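Long-range contact in conserved hypothetical protein (Pseudomonas aeruginosa PAO1, PDB 1TE5), which is a predicted class-II glutamine amidotransferase of the Ntn fold, probably releasing ammonia from glutamine for transfer to an acceptor not yet identified: residues A[94-105]-A[132-141]. Sequence-based numbering, arbitrary orientation.
Sequences FIRELGGRYWTF and AFCDLLNRVR
Phe133 projects from helix 132-141 onto the hairpin formed by strands 94-98 and 101-105, and its ring is sandwiched. Phe105 CB sits over the centre of one face, 3.3 Å from the Phe133 ring centroid, while Leu137 CD1, one helical turn on, covers the opposite face near the rim. The two phenylalanine rings are almost parallel (9°) but slid apart, so each ring mainly meets the other's CB: Phe133 CB lies 3.8 Å from the Phe105 ring centroid. With chi1 of -177°, Phe133 CG is anti to the backbone N, and the ring lies over the paired strands, its CE1 3.3 Å from Phe94 O and its CZ edge against Trp103 CB.

Farther along the helix, Leu137 CD2 packs obliquely against the benzo side of the Trp103 indole, near CE3, and touches Leu98 CD1 at 3.5 Å; Leu136 and Val140 extend this apolar patch. At the hairpin tip, a type I' turn from Leu98 to Arg101, Arg141 NH2 lies 3.5 Å from Leu98 CG. A water accepts from Gly99 N (3.1 Å) and, weakly, from Arg141 NH2. Glu97 OE1 takes the N-H of Gly100, bracing the turn.

At the other end, Arg96 NH2 stands 3.4 Å from Cys134 SG; the same guanidinium is held by a salt bridge to Glu130 and, through NE, by Ile95 O. Helix 150-165 and strand 171-175 back Trp103 and Leu136, while Phe120 of the second subunit packs on Arg141, and Arg122 N of that subunit hydrogen-bonds Glu97 OE2. Helix and hairpin are thus joined chiefly by buried aromatic and aliphatic packing, with the polar side chains at the margins, partly at the dimer interface.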
ATOM      1  N   PHE A  94      -3.419   7.653  -4.187  1.00 21.94           N
ATOM      2  CA  PHE A  94      -1.960   7.561  -4.151  1.00 23.72           C
ATOM      3  C   PHE A  94      -1.423   7.833  -2.742  1.00 20.89           C
ATOM      4  O   PHE A  94      -1.979   8.646  -2.002  1.00 25.94           O
ATOM      5  CB  PHE A  94      -1.337   8.535  -5.157  1.00 24.01           C
ATOM      6  CG  PHE A  94      -1.802   8.321  -6.567  1.00 22.68           C
ATOM      7  CD1 PHE A  94      -2.734   9.175  -7.144  1.00 24.70           C
ATOM      8  CD2 PHE A  94      -1.319   7.252  -7.318  1.00 19.40           C
ATOM      9  CE1 PHE A  94      -3.173   8.961  -8.454  1.00 26.09           C
ATOM     10  CE2 PHE A  94      -1.751   7.031  -8.623  1.00 25.47           C
ATOM     11  CZ  PHE A  94      -2.676   7.885  -9.191  1.00 28.10           C
ATOM     12  N   ILE A  95      -0.346   7.139  -2.380  1.00 21.84           N
ATOM     13  CA  ILE A  95       0.267   7.286  -1.060  1.00 21.73           C
ATOM     14  C   ILE A  95       1.731   7.708  -1.151  1.00 21.63           C
ATOM     15  O   ILE A  95       2.451   7.308  -2.068  1.00 21.89           O
ATOM     16  CB  ILE A  95       0.196   5.964  -0.257  1.00 23.03           C
ATOM     17  CG1 ILE A  95      -1.236   5.431  -0.229  1.00 25.33           C
ATOM     18  CG2 ILE A  95       0.720   6.167   1.169  1.00 23.73           C
ATOM     19  CD1 ILE A  95      -1.375   4.156   0.543  1.00 26.68           C
ATOM     20  N   ARG A  96       2.165   8.510  -0.182  1.00 22.21           N
ATOM     21  CA  ARG A  96       3.544   8.983  -0.105  1.00 28.31           C
ATOM     22  C   ARG A  96       3.786   9.548   1.285  1.00 29.96           C
ATOM     23  O   ARG A  96       2.937  10.266   1.816  1.00 29.08           O
ATOM     24  CB  ARG A  96       3.818  10.037  -1.180  1.00 27.06           C
ATOM     25  CG  ARG A  96       5.119   9.792  -1.924  1.00 33.96           C
ATOM     26  CD  ARG A  96       5.033  10.134  -3.408  1.00 33.60           C
ATOM     27  NE  ARG A  96       4.079   9.224  -4.026  1.00 39.61           N
ATOM     28  CZ  ARG A  96       4.101   8.863  -5.304  1.00 33.86           C
ATOM     29  NH1 ARG A  96       3.178   8.039  -5.763  1.00 38.12           N
ATOM     30  NH2 ARG A  96       5.042   9.314  -6.126  1.00 35.35           N
ATOM     31  N   GLU A  97       4.902   9.175   1.908  1.00 28.51           N
ATOM     32  CA  GLU A  97       5.188   9.685   3.247  1.00 30.21           C
ATOM     33  C   GLU A  97       5.908  11.020   3.234  1.00 27.46           C
ATOM     34  O   GLU A  97       6.790  11.261   2.410  1.00 25.55           O
ATOM     35  CB  GLU A  97       5.955   8.665   4.104  1.00 33.08           C
ATOM     36  CG  GLU A  97       7.461   8.606   3.886  1.00 34.64           C
ATOM     37  CD  GLU A  97       8.279   9.477   4.847  1.00 23.53           C
ATOM     38  OE1 GLU A  97       7.734  10.098   5.786  1.00 30.66           O
ATOM     39  OE2 GLU A  97       9.499   9.526   4.644  1.00 25.34           O
ATOM     40  N   LEU A  98       5.477  11.884   4.142  1.00 24.91           N
ATOM     41  CA  LEU A  98       6.033  13.209   4.338  1.00 25.80           C
ATOM     42  C   LEU A  98       5.945  13.430   5.851  1.00 23.59           C
ATOM     43  O   LEU A  98       4.900  13.214   6.467  1.00 22.11           O
ATOM     44  CB  LEU A  98       5.220  14.270   3.580  1.00 27.36           C
ATOM     45  CG  LEU A  98       5.879  15.641   3.367  1.00 29.01           C
ATOM     46  CD1 LEU A  98       5.159  16.405   2.286  1.00 28.59           C
ATOM     47  CD2 LEU A  98       5.906  16.441   4.649  1.00 30.50           C
ATOM     48  N   GLY A  99       7.069  13.790   6.456  1.00 23.13           N
ATOM     49  CA  GLY A  99       7.086  14.029   7.886  1.00 24.37           C
ATOM     50  C   GLY A  99       6.791  12.831   8.771  1.00 23.98           C
ATOM     51  O   GLY A  99       6.385  12.999   9.913  1.00 24.84           O
ATOM     52  N   GLY A 100       7.043  11.627   8.277  1.00 25.58           N
ATOM     53  CA  GLY A 100       6.787  10.451   9.091  1.00 26.14           C
ATOM     54  C   GLY A 100       5.319  10.076   9.181  1.00 23.53           C
ATOM     55  O   GLY A 100       4.901   9.378  10.108  1.00 25.42           O
ATOM     56  N   ARG A 101       4.537  10.563   8.221  1.00 24.49           N
ATOM     57  CA  ARG A 101       3.106  10.279   8.134  1.00 25.79           C
ATOM     58  C   ARG A 101       2.814   9.829   6.696  1.00 24.84           C
ATOM     59  O   ARG A 101       3.433  10.322   5.757  1.00 24.59           O
ATOM     60  CB  ARG A 101       2.272  11.537   8.424  1.00 28.03           C
ATOM     61  CG  ARG A 101       2.636  12.325   9.670  1.00 33.46           C
ATOM     62  CD  ARG A 101       2.565  11.501  10.950  1.00 41.08           C
ATOM     63  NE  ARG A 101       1.245  10.925  11.184  1.00 47.95           N
ATOM     64  CZ  ARG A 101       0.513  11.145  12.271  1.00 47.22           C
ATOM     65  NH1 ARG A 101      -0.675  10.565  12.386  1.00 48.37           N
ATOM     66  NH2 ARG A 101       0.959  11.952  13.235  1.00 43.81           N
ATOM     67  N   TYR A 102       1.926   8.855   6.515  1.00 21.76           N
ATOM     68  CA  TYR A 102       1.591   8.431   5.154  1.00 20.28           C
ATOM     69  C   TYR A 102       0.503   9.357   4.637  1.00 20.78           C
ATOM     70  O   TYR A 102      -0.512   9.546   5.290  1.00 19.68           O
ATOM     71  CB  TYR A 102       1.109   6.972   5.118  1.00 19.47           C
ATOM     72  CG  TYR A 102       2.204   5.936   5.309  1.00 20.72           C
ATOM     73  CD1 TYR A 102       2.163   5.042   6.382  1.00 17.75           C
ATOM     74  CD2 TYR A 102       3.290   5.848   4.423  1.00 22.14           C
ATOM     75  CE1 TYR A 102       3.167   4.103   6.575  1.00 16.38           C
ATOM     76  CE2 TYR A 102       4.304   4.907   4.618  1.00 20.87           C
ATOM     77  CZ  TYR A 102       4.230   4.044   5.691  1.00 22.92           C
ATOM     78  OH  TYR A 102       5.236   3.131   5.909  1.00 21.31           O
ATOM     79  N   TRP A 103       0.748   9.999   3.509  1.00 22.20           N
ATOM     80  CA  TRP A 103      -0.253  10.891   2.946  1.00 21.58           C
ATOM     81  C   TRP A 103      -1.048  10.147   1.894  1.00 18.72           C
ATOM     82  O   TRP A 103      -0.472   9.405   1.097  1.00 26.53           O
ATOM     83  CB  TRP A 103       0.399  12.128   2.324  1.00 20.49           C
ATOM     84  CG  TRP A 103       0.727  13.191   3.314  1.00 21.05           C
ATOM     85  CD1 TRP A 103       1.432  13.042   4.478  1.00 25.25           C
ATOM     86  CD2 TRP A 103       0.388  14.581   3.228  1.00 26.31           C
ATOM     87  NE1 TRP A 103       1.553  14.255   5.118  1.00 23.44           N
ATOM     88  CE2 TRP A 103       0.920  15.214   4.373  1.00 25.66           C
ATOM     89  CE3 TRP A 103      -0.310  15.353   2.291  1.00 27.77           C
ATOM     90  CZ2 TRP A 103       0.781  16.583   4.603  1.00 23.04           C
ATOM     91  CZ3 TRP A 103      -0.447  16.718   2.521  1.00 26.09           C
ATOM     92  CH2 TRP A 103       0.096  17.315   3.671  1.00 27.28           C
ATOM     93  N   THR A 104      -2.354  10.387   1.854  1.00 22.11           N
ATOM     94  CA  THR A 104      -3.238   9.733   0.889  1.00 20.58           C
ATOM     95  C   THR A 104      -3.923  10.813   0.043  1.00 19.60           C
ATOM     96  O   THR A 104      -4.359  11.836   0.570  1.00 22.53           O
ATOM     97  CB  THR A 104      -4.276   8.829   1.614  1.00 23.00           C
ATOM     98  OG1 THR A 104      -3.607   7.720   2.237  1.00 26.93           O
ATOM     99  CG2 THR A 104      -5.285   8.277   0.629  1.00 27.66           C
ATOM    100  N   PHE A 105      -3.995  10.599  -1.267  1.00 23.84           N
ATOM    101  CA  PHE A 105      -4.582  11.571  -2.180  1.00 23.61           C
ATOM    102  C   PHE A 105      -5.528  10.954  -3.219  1.00 22.90           C
ATOM    103  O   PHE A 105      -5.227   9.931  -3.834  1.00 24.13           O
ATOM    104  CB  PHE A 105      -3.431  12.296  -2.881  1.00 24.78           C
ATOM    105  CG  PHE A 105      -3.850  13.332  -3.892  1.00 23.61           C
ATOM    106  CD1 PHE A 105      -4.012  14.659  -3.525  1.00 25.78           C
ATOM    107  CD2 PHE A 105      -3.985  12.996  -5.237  1.00 26.90           C
ATOM    108  CE1 PHE A 105      -4.294  15.636  -4.483  1.00 25.95           C
ATOM    109  CE2 PHE A 105      -4.270  13.969  -6.199  1.00 31.98           C
ATOM    110  CZ  PHE A 105      -4.422  15.289  -5.818  1.00 29.30           C
ATOM    111  N   ALA A 132      -0.080  16.023  -9.741  1.00 26.25           N
ATOM    112  CA  ALA A 132      -0.617  17.066  -8.879  1.00 24.45           C
ATOM    113  C   ALA A 132      -0.317  16.740  -7.427  1.00 25.00           C
ATOM    114  O   ALA A 132      -0.014  17.639  -6.640  1.00 23.11           O
ATOM    115  CB  ALA A 132      -2.119  17.205  -9.079  1.00 24.63           C
ATOM    116  N   PHE A 133      -0.443  15.462  -7.068  1.00 22.65           N
ATOM    117  CA  PHE A 133      -0.183  15.008  -5.700  1.00 24.29           C
ATOM    118  C   PHE A 133       1.263  15.282  -5.280  1.00 21.87           C
ATOM    119  O   PHE A 133       1.525  15.810  -4.193  1.00 24.93           O
ATOM    120  CB  PHE A 133      -0.463  13.504  -5.581  1.00 21.20           C
ATOM    121  CG  PHE A 133      -0.288  12.953  -4.187  1.00 17.44           C
ATOM    122  CD1 PHE A 133       0.060  11.620  -3.997  1.00 19.40           C
ATOM    123  CD2 PHE A 133      -0.491  13.763  -3.065  1.00 12.33           C
ATOM    124  CE1 PHE A 133       0.202  11.088  -2.705  1.00 20.14           C
ATOM    125  CE2 PHE A 133      -0.352  13.249  -1.767  1.00 18.69           C
ATOM    126  CZ  PHE A 133      -0.004  11.902  -1.588  1.00 17.97           C
ATOM    127  N   CYS A 134       2.193  14.837  -6.112  1.00 25.77           N
ATOM    128  CA  CYS A 134       3.606  15.028  -5.858  1.00 25.14           C
ATOM    129  C   CYS A 134       3.954  16.503  -5.780  1.00 27.11           C
ATOM    130  O   CYS A 134       4.659  16.912  -4.867  1.00 27.12           O
ATOM    131  CB  CYS A 134       4.428  14.356  -6.944  1.00 26.29           C
ATOM    132  SG  CYS A 134       4.253  12.574  -6.933  1.00 33.55           S
ATOM    133  N   ASP A 135       3.450  17.292  -6.726  1.00 28.09           N
ATOM    134  CA  ASP A 135       3.719  18.725  -6.757  1.00 28.06           C
ATOM    135  C   ASP A 135       3.270  19.405  -5.470  1.00 28.27           C
ATOM    136  O   ASP A 135       4.002  20.232  -4.905  1.00 29.07           O
ATOM    137  CB  ASP A 135       3.033  19.379  -7.954  1.00 31.53           C
ATOM    138  CG  ASP A 135       3.426  20.837  -8.125  1.00 31.31           C
ATOM    139  OD1 ASP A 135       4.583  21.112  -8.509  1.00 31.56           O
ATOM    140  OD2 ASP A 135       2.577  21.709  -7.868  1.00 28.57           O
ATOM    141  N   LEU A 136       2.060  19.073  -5.028  1.00 27.00           N
ATOM    142  CA  LEU A 136       1.502  19.635  -3.800  1.00 28.97           C
ATOM    143  C   LEU A 136       2.386  19.242  -2.627  1.00 26.70           C
ATOM    144  O   LEU A 136       2.545  20.005  -1.674  1.00 27.88           O
ATOM    145  CB  LEU A 136       0.074  19.124  -3.571  1.00 29.97           C
ATOM    146  CG  LEU A 136      -0.656  19.484  -2.270  1.00 32.51           C
ATOM    147  CD1 LEU A 136      -2.147  19.565  -2.543  1.00 31.98           C
ATOM    148  CD2 LEU A 136      -0.358  18.469  -1.165  1.00 32.71           C
ATOM    149  N   LEU A 137       2.916  18.021  -2.699  1.00 28.29           N
ATOM    150  CA  LEU A 137       3.791  17.480  -1.672  1.00 25.82           C
ATOM    151  C   LEU A 137       5.122  18.210  -1.673  1.00 25.96           C
ATOM    152  O   LEU A 137       5.733  18.380  -0.622  1.00 23.24           O
ATOM    153  CB  LEU A 137       4.007  15.974  -1.894  1.00 22.22           C
ATOM    154  CG  LEU A 137       2.894  15.033  -1.425  1.00 24.55           C
ATOM    155  CD1 LEU A 137       3.215  13.624  -1.834  1.00 20.59           C
ATOM    156  CD2 LEU A 137       2.730  15.116   0.078  1.00 22.85           C
ATOM    157  N   ASN A 138       5.566  18.630  -2.851  1.00 26.51           N
ATOM    158  CA  ASN A 138       6.830  19.345  -3.002  1.00 29.71           C
ATOM    159  C   ASN A 138       6.749  20.750  -2.430  1.00 27.12           C
ATOM    160  O   ASN A 138       7.735  21.280  -1.920  1.00 29.99           O
ATOM    161  CB  ASN A 138       7.245  19.412  -4.471  1.00 29.68           C
ATOM    162  CG  ASN A 138       7.691  18.071  -5.011  1.00 32.15           C
ATOM    163  OD1 ASN A 138       7.783  17.877  -6.225  1.00 37.15           O
ATOM    164  ND2 ASN A 138       8.000  17.143  -4.116  1.00 27.26           N
ATOM    165  N   ARG A 139       5.572  21.355  -2.549  1.00 27.42           N
ATOM    166  CA  ARG A 139       5.329  22.696  -2.040  1.00 29.53           C
ATOM    167  C   ARG A 139       5.252  22.683  -0.524  1.00 29.27           C
ATOM    168  O   ARG A 139       5.613  23.660   0.131  1.00 31.39           O
ATOM    169  CB  ARG A 139       4.017  23.234  -2.593  1.00 28.83           C
ATOM    170  CG  ARG A 139       3.968  23.317  -4.095  1.00 32.23           C
ATOM    171  CD  ARG A 139       2.576  23.693  -4.525  1.00 34.99           C
ATOM    172  NE  ARG A 139       2.489  23.921  -5.957  1.00 40.79           N
ATOM    173  CZ  ARG A 139       1.827  24.934  -6.504  1.00 44.01           C
ATOM    174  NH1 ARG A 139       1.796  25.068  -7.825  1.00 45.65           N
ATOM    175  NH2 ARG A 139       1.195  25.810  -5.730  1.00 45.68           N
ATOM    176  N   VAL A 140       4.681  21.616   0.021  1.00 28.10           N
ATOM    177  CA  VAL A 140       4.564  21.475   1.471  1.00 27.66           C
ATOM    178  C   VAL A 140       5.940  21.173   2.057  1.00 28.20           C
ATOM    179  O   VAL A 140       6.291  21.703   3.106  1.00 25.70           O
ATOM    180  CB  VAL A 140       3.549  20.348   1.876  1.00 25.33           C
ATOM    181  CG1 VAL A 140       3.551  20.116   3.376  1.00 23.76           C
ATOM    182  CG2 VAL A 140       2.154  20.726   1.448  1.00 26.93           C
ATOM    183  N   ARG A 141       6.712  20.325   1.380  1.00 29.91           N
ATOM    184  CA  ARG A 141       8.044  19.959   1.846  1.00 33.55           C
ATOM    185  C   ARG A 141       9.017  21.143   1.765  1.00 35.02           C
ATOM    186  O   ARG A 141       9.873  21.309   2.637  1.00 33.65           O
ATOM    187  CB  ARG A 141       8.579  18.744   1.063  1.00 36.81           C
ATOM    188  CG  ARG A 141      10.010  18.323   1.436  1.00 45.29           C
ATOM    189  CD  ARG A 141      10.133  16.868   1.912  1.00 55.42           C
ATOM    190  NE  ARG A 141      10.865  16.665   3.165  1.00 63.86           N
ATOM    191  CZ  ARG A 141      10.430  15.938   4.200  1.00 68.91           C
ATOM    192  NH1 ARG A 141      11.176  15.818   5.291  1.00 71.86           N
ATOM    193  NH2 ARG A 141       9.247  15.337   4.157  1.00 71.94           N
TER
HETATM  194  O   HOH W   1       9.655  12.629   5.323  1.00 33.30           O